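Local coordinates for succinate dehydrogenase subunit A (Mycolicibacterium smegmatis MC2 51, PDB 6LUM), which probably oxidises succinate to fumarate as the FAD-binding flavoprotein subunit of succinate dehydrogenase, at residues 358-363 with 383-388; 233-238 with 549-554. One frame throughout, in Å; residues are numbered along the deposited sequence.

Contact 1 of 2, residues 358-363 with 383-388; sequences GGIPTT and GECACV. With FAD (flavin-adenine dinucleotide), chain Y.
Cys385 O is gripped twice by 358-363: Ile360 N donates to it at 2.7 Å, in the plane of the carbonyl, and Gly359 CA brings a C-H to within 3.1 Å of the same Cys385 O. The positive phi of Gly359 (146°) would probably crowd any side chain there. One step on, Cys387 N returns a bond to Ile360 O at 2.8 Å, rising 41° out of the carbonyl plane, and Thr362 N reaches Cys387 O only weakly. These bonds make a short parallel pair, Ile360 beside Ala386 on one face, Pro361 beside Cys387 on the other. Beyond the pair, Thr362 CG2 lies 3.9 Å from Ala386 CB. Its OG1, between the backbone N and the carbonyl carbon (chi1 81°), lies beside Val388 CG2 and donates to Thr363 O. Both segments belong to the FAD-binding region, and Gly383 and Glu384 are part of the cofactor pocket, where Glu384 N gives a 2.9 Å hydrogen bond to FAD O2P. Ala381 of strand 379-381 touches Thr362 and Ala386, Val368 of strand 367-369 packs on Ile360, and Glu235 of strand 234-235 meets Pro361 and Cys387 on the other face.

Contact 2 of 2, residues 233-238 with 549-554; sequences PLEDME and MRHTMA
Glu235 sets OE2 over one face of the His551 ring, 3.1 Å above its centre, with carboxylate and ring planes 38° apart. CG of Glu235 is anti to the backbone N (chi1 -171°), 3.7 Å from His551 CB, and the extended chain carries OE2 on over the ring. Asp236 comes to the ring rim instead: His551 ND1 donates to Asp236 OD2, and the carboxylate stands steeply to the ring, 78° between planes; the modelled separation is too short to be trusted as a length. The other Glu235 oxygen, OE1, forms a salt bridge to Lys570. A leucine in place of His551 would probably leave Asp236 OD2 without its donor and Glu235 OE2 without the ring beneath it. Further along, Pro233 and Met553 lie side by side and point the same way, Met553 CE 3.5 Å from Pro233 CG, and Glu238 crosses Thr552 at about a right angle while its OE2 pairs with Arg528. The backbones are tied by Leu234 N to Ala554 O at 3.0 Å, by Ala554 N to Leu234 O at 2.9 Å, and by Asp236 N to Thr552 O at 2.8 Å. Leu234 and Ala554 thus form an antiparallel hydrogen-bonded pair, Glu235 and Met553 a non-hydrogen-bonded one. The arrangement is that of a small antiparallel sheet, with 550-556 of the fumarate reductase-type C-terminal region between 565-571 and the short strand 234-235 of the FAD-binding region.

How the contacts relate
Both contacts are buried; contact 1 lies nearer the chain centre, its own centre about 8 Å from it against about 14 Å, although contact 2 is the more uniformly buried. The two centres are about 10 Å apart. They meet at strand 234-235, where Glu235 N probably donates to Gly359 O at 3.0 Å on the side turned from strand 550-556, and Pro361 CD lies 3.4 Å from Pro233 O. Contact 1 pairs two parallel strands within the FAD-binding region, with mostly uncharged side chains, Glu384 beside the cofactor excepted. Contact 2 is antiparallel, joins segments with 310 residues between them, and holds buried carboxylates matched by a histidine, a lysine and an arginine.

Contact 1 of 2, residues 358-363 with 383-388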
# COMPACT_ATOMS: atom_id res chain seq x y z
N GLY D 358 -11.06 44.32 16.89
CA GLY D 358 -12.44 44.04 16.58
C GLY D 358 -12.60 42.99 15.51
O GLY D 358 -11.66 42.28 15.14
N GLY D 359 -13.82 42.88 15.01
CA GLY D 359 -14.12 41.93 13.97
C GLY D 359 -15.52 41.39 14.13
O GLY D 359 -16.36 42.00 14.77
N ILE D 360 -15.74 40.22 13.53
CA ILE D 360 -17.03 39.54 13.54
C ILE D 360 -17.31 38.98 14.92
O ILE D 360 -16.52 38.17 15.42
CB ILE D 360 -17.06 38.41 12.50
CG1 ILE D 360 -16.54 38.89 11.16
CG2 ILE D 360 -18.44 37.88 12.35
CD1 ILE D 360 -16.17 37.77 10.24
N PRO D 361 -18.41 39.34 15.57
CA PRO D 361 -18.65 38.90 16.95
C PRO D 361 -19.08 37.45 16.99
O PRO D 361 -20.09 37.08 16.38
CB PRO D 361 -19.76 39.83 17.43
CG PRO D 361 -20.50 40.14 16.21
CD PRO D 361 -19.54 40.15 15.07
N THR D 362 -18.33 36.61 17.70
CA THR D 362 -18.61 35.19 17.76
C THR D 362 -18.73 34.74 19.21
O THR D 362 -18.55 35.52 20.14
CB THR D 362 -17.54 34.37 17.03
OG1 THR D 362 -16.41 34.21 17.89
CG2 THR D 362 -17.09 35.06 15.78
N THR D 363 -19.06 33.46 19.39
CA THR D 363 -19.06 32.80 20.68
C THR D 363 -17.83 31.92 20.81
O THR D 363 -17.08 31.70 19.86
CB THR D 363 -20.32 31.94 20.85
OG1 THR D 363 -20.30 30.88 19.90
CG2 THR D 363 -21.54 32.77 20.63
N GLY D 383 -9.81 33.36 14.03
CA GLY D 383 -8.61 34.09 13.64
C GLY D 383 -8.64 35.56 13.96
O GLY D 383 -9.09 35.95 15.04
N GLU D 384 -8.15 36.38 13.05
CA GLU D 384 -8.09 37.81 13.29
C GLU D 384 -9.34 38.54 12.81
O GLU D 384 -9.56 39.68 13.22
CB GLU D 384 -6.86 38.42 12.62
CG GLU D 384 -6.49 39.76 13.17
CD GLU D 384 -5.61 40.56 12.25
OE1 GLU D 384 -4.79 39.97 11.53
OE2 GLU D 384 -5.74 41.80 12.24
N CYS D 385 -10.15 37.91 11.97
CA CYS D 385 -11.43 38.50 11.61
C CYS D 385 -12.45 38.34 12.73
O CYS D 385 -13.34 39.17 12.86
CB CYS D 385 -11.96 37.87 10.33
SG CYS D 385 -12.19 36.12 10.41
N ALA D 386 -12.33 37.28 13.53
CA ALA D 386 -13.28 37.02 14.59
C ALA D 386 -12.95 37.84 15.82
O ALA D 386 -11.80 38.12 16.12
CB ALA D 386 -13.26 35.54 14.95
N CYS D 387 -14.00 38.24 16.53
CA CYS D 387 -13.88 38.98 17.78
C CYS D 387 -14.65 38.19 18.82
O CYS D 387 -15.80 38.49 19.12
CB CYS D 387 -14.40 40.38 17.64
SG CYS D 387 -14.45 41.32 19.15
N VAL D 388 -13.99 37.17 19.38
CA VAL D 388 -14.47 36.55 20.61
C VAL D 388 -14.26 37.48 21.79
O VAL D 388 -14.86 37.28 22.85
CB VAL D 388 -13.74 35.21 20.81
CG1 VAL D 388 -14.32 34.45 21.98
CG2 VAL D 388 -13.79 34.39 19.56
PA FAD Y . -4.11 35.60 7.96
O1A FAD Y . -2.95 34.66 8.22
O2A FAD Y . -3.98 37.07 8.29
O5B FAD Y . -4.51 35.48 6.40
C5B FAD Y . -5.88 35.38 6.01
C4B FAD Y . -6.04 34.25 5.00
O4B FAD Y . -7.39 34.19 4.55
C3B FAD Y . -5.15 34.46 3.79
O3B FAD Y . -4.15 33.43 3.73
C2B FAD Y . -6.07 34.46 2.58
O2B FAD Y . -5.75 33.43 1.63
C1B FAD Y . -7.48 34.24 3.12
N9A FAD Y . -8.36 35.35 2.70
C8A FAD Y . -8.35 36.60 3.19
N7A FAD Y . -9.28 37.38 2.59
C5A FAD Y . -9.92 36.61 1.68
C6A FAD Y . -11.02 36.80 0.70
N6A FAD Y . -11.63 38.00 0.57
N1A FAD Y . -11.38 35.74 -0.05
C2A FAD Y . -10.77 34.55 0.07
N3A FAD Y . -9.77 34.30 0.94
C4A FAD Y . -9.31 35.28 1.76
N1 FAD Y . 0.97 37.69 16.14
C2 FAD Y . 1.63 37.07 17.15
O2 FAD Y . 0.97 36.44 18.00
N3 FAD Y . 2.97 37.11 17.28
C4 FAD Y . 3.75 37.76 16.41
O4 FAD Y . 4.99 37.78 16.56
C4X FAD Y . 3.11 38.47 15.28
N5 FAD Y . 3.83 39.15 14.36
C5X FAD Y . 3.22 39.79 13.33
C6 FAD Y . 3.98 40.48 12.40
C7 FAD Y . 3.35 41.14 11.34
C7M FAD Y . 4.18 41.89 10.33
C8 FAD Y . 1.87 41.09 11.20
C8M FAD Y . 1.20 41.80 10.06
C9 FAD Y . 1.11 40.40 12.13
C9A FAD Y . 1.73 39.74 13.19
N10 FAD Y . 0.97 39.03 14.14
C10 FAD Y . 1.64 38.39 15.19
C1' FAD Y . -0.49 38.97 14.03
C2' FAD Y . -0.93 37.53 13.78
O2' FAD Y . -0.07 36.94 12.80
C3' FAD Y . -2.37 37.47 13.30
O3' FAD Y . -3.25 37.55 14.43
C4' FAD Y . -2.64 36.17 12.54
O4' FAD Y . -1.56 35.92 11.64
C5' FAD Y . -3.95 36.25 11.77
O5' FAD Y . -3.95 35.26 10.74
P FAD Y . -5.33 34.59 10.26
O1P FAD Y . -5.17 33.09 10.32
O2P FAD Y . -6.47 35.26 10.99
O3P FAD Y . -5.41 35.02 8.71

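Contact 2 of 2, residues 233-238 with 549-554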
# COMPACT_ATOMS: atom_id res chain seq x y z
N PRO D 233 -23.66 42.35 12.33
CA PRO D 233 -22.93 43.43 13.00
C PRO D 233 -21.42 43.22 13.01
O PRO D 233 -20.91 42.14 12.72
CB PRO D 233 -23.49 43.36 14.42
CG PRO D 233 -23.74 41.94 14.61
CD PRO D 233 -24.20 41.40 13.30
N LEU D 234 -20.72 44.29 13.37
CA LEU D 234 -19.28 44.25 13.58
C LEU D 234 -18.97 44.86 14.94
O LEU D 234 -19.54 45.88 15.30
CB LEU D 234 -18.51 45.00 12.50
CG LEU D 234 -18.26 44.28 11.18
CD1 LEU D 234 -17.25 45.05 10.39
CD2 LEU D 234 -17.78 42.89 11.41
N GLU D 235 -18.06 44.23 15.67
CA GLU D 235 -17.87 44.52 17.08
C GLU D 235 -16.50 45.11 17.34
O GLU D 235 -15.49 44.56 16.89
CB GLU D 235 -18.04 43.24 17.90
CG GLU D 235 -18.09 43.46 19.39
CD GLU D 235 -17.77 42.20 20.17
OE1 GLU D 235 -18.44 41.17 19.96
OE2 GLU D 235 -16.84 42.24 20.99
N ASP D 236 -16.46 46.24 18.05
CA ASP D 236 -15.22 46.80 18.59
C ASP D 236 -14.20 47.13 17.51
O ASP D 236 -13.03 46.77 17.61
CB ASP D 236 -14.61 45.84 19.61
CG ASP D 236 -14.89 46.24 21.04
OD1 ASP D 236 -15.36 47.38 21.25
OD2 ASP D 236 -14.63 45.42 21.94
N MET D 237 -14.64 47.85 16.48
CA MET D 237 -13.77 48.10 15.34
C MET D 237 -12.91 49.34 15.49
O MET D 237 -12.03 49.56 14.65
CB MET D 237 -14.60 48.21 14.07
CG MET D 237 -14.92 46.88 13.44
SD MET D 237 -13.50 46.11 12.67
CE MET D 237 -13.12 47.31 11.41
N GLU D 238 -13.11 50.14 16.52
CA GLU D 238 -12.27 51.31 16.73
C GLU D 238 -11.01 51.00 17.51
O GLU D 238 -10.25 51.92 17.81
CB GLU D 238 -13.05 52.40 17.45
CG GLU D 238 -13.30 52.12 18.91
CD GLU D 238 -14.56 51.32 19.14
OE1 GLU D 238 -15.02 50.66 18.20
OE2 GLU D 238 -15.09 51.36 20.26
N MET D 549 -17.80 50.61 29.46
CA MET D 549 -17.24 49.26 29.56
C MET D 549 -18.15 48.25 28.87
O MET D 549 -18.66 47.31 29.47
CB MET D 549 -16.99 48.88 31.01
CG MET D 549 -16.23 47.57 31.16
SD MET D 549 -15.76 47.17 32.84
CE MET D 549 -14.40 48.29 33.05
N ARG D 550 -18.37 48.47 27.58
CA ARG D 550 -19.17 47.57 26.76
C ARG D 550 -18.58 47.53 25.37
O ARG D 550 -17.94 48.48 24.91
CB ARG D 550 -20.63 48.02 26.70
CG ARG D 550 -21.35 47.98 28.03
CD ARG D 550 -22.55 48.90 28.03
NE ARG D 550 -22.19 50.26 27.66
CZ ARG D 550 -23.03 51.29 27.70
NH1 ARG D 550 -24.28 51.11 28.10
NH2 ARG D 550 -22.62 52.50 27.34
N HIS D 551 -18.78 46.41 24.69
CA HIS D 551 -18.41 46.32 23.29
C HIS D 551 -19.36 47.15 22.46
O HIS D 551 -20.56 47.19 22.73
CB HIS D 551 -18.44 44.87 22.82
CG HIS D 551 -17.46 43.98 23.50
ND1 HIS D 551 -16.10 44.20 23.46
CD2 HIS D 551 -17.63 42.85 24.23
CE1 HIS D 551 -15.48 43.25 24.14
NE2 HIS D 551 -16.39 42.42 24.62
N THR D 552 -18.83 47.82 21.44
CA THR D 552 -19.64 48.54 20.48
C THR D 552 -19.96 47.62 19.32
O THR D 552 -19.09 46.90 18.83
CB THR D 552 -18.91 49.77 19.97
OG1 THR D 552 -18.63 50.66 21.06
CG2 THR D 552 -19.74 50.50 18.95
N MET D 553 -21.21 47.62 18.88
CA MET D 553 -21.63 46.82 17.74
C MET D 553 -22.27 47.73 16.70
O MET D 553 -23.06 48.60 17.05
CB MET D 553 -22.59 45.72 18.17
CG MET D 553 -21.99 44.80 19.21
SD MET D 553 -22.91 43.29 19.45
CE MET D 553 -22.57 42.46 17.92
N ALA D 554 -21.90 47.54 15.45
CA ALA D 554 -22.34 48.41 14.37
C ALA D 554 -23.10 47.59 13.34
O ALA D 554 -22.65 46.51 12.94
CB ALA D 554 -21.15 49.10 13.72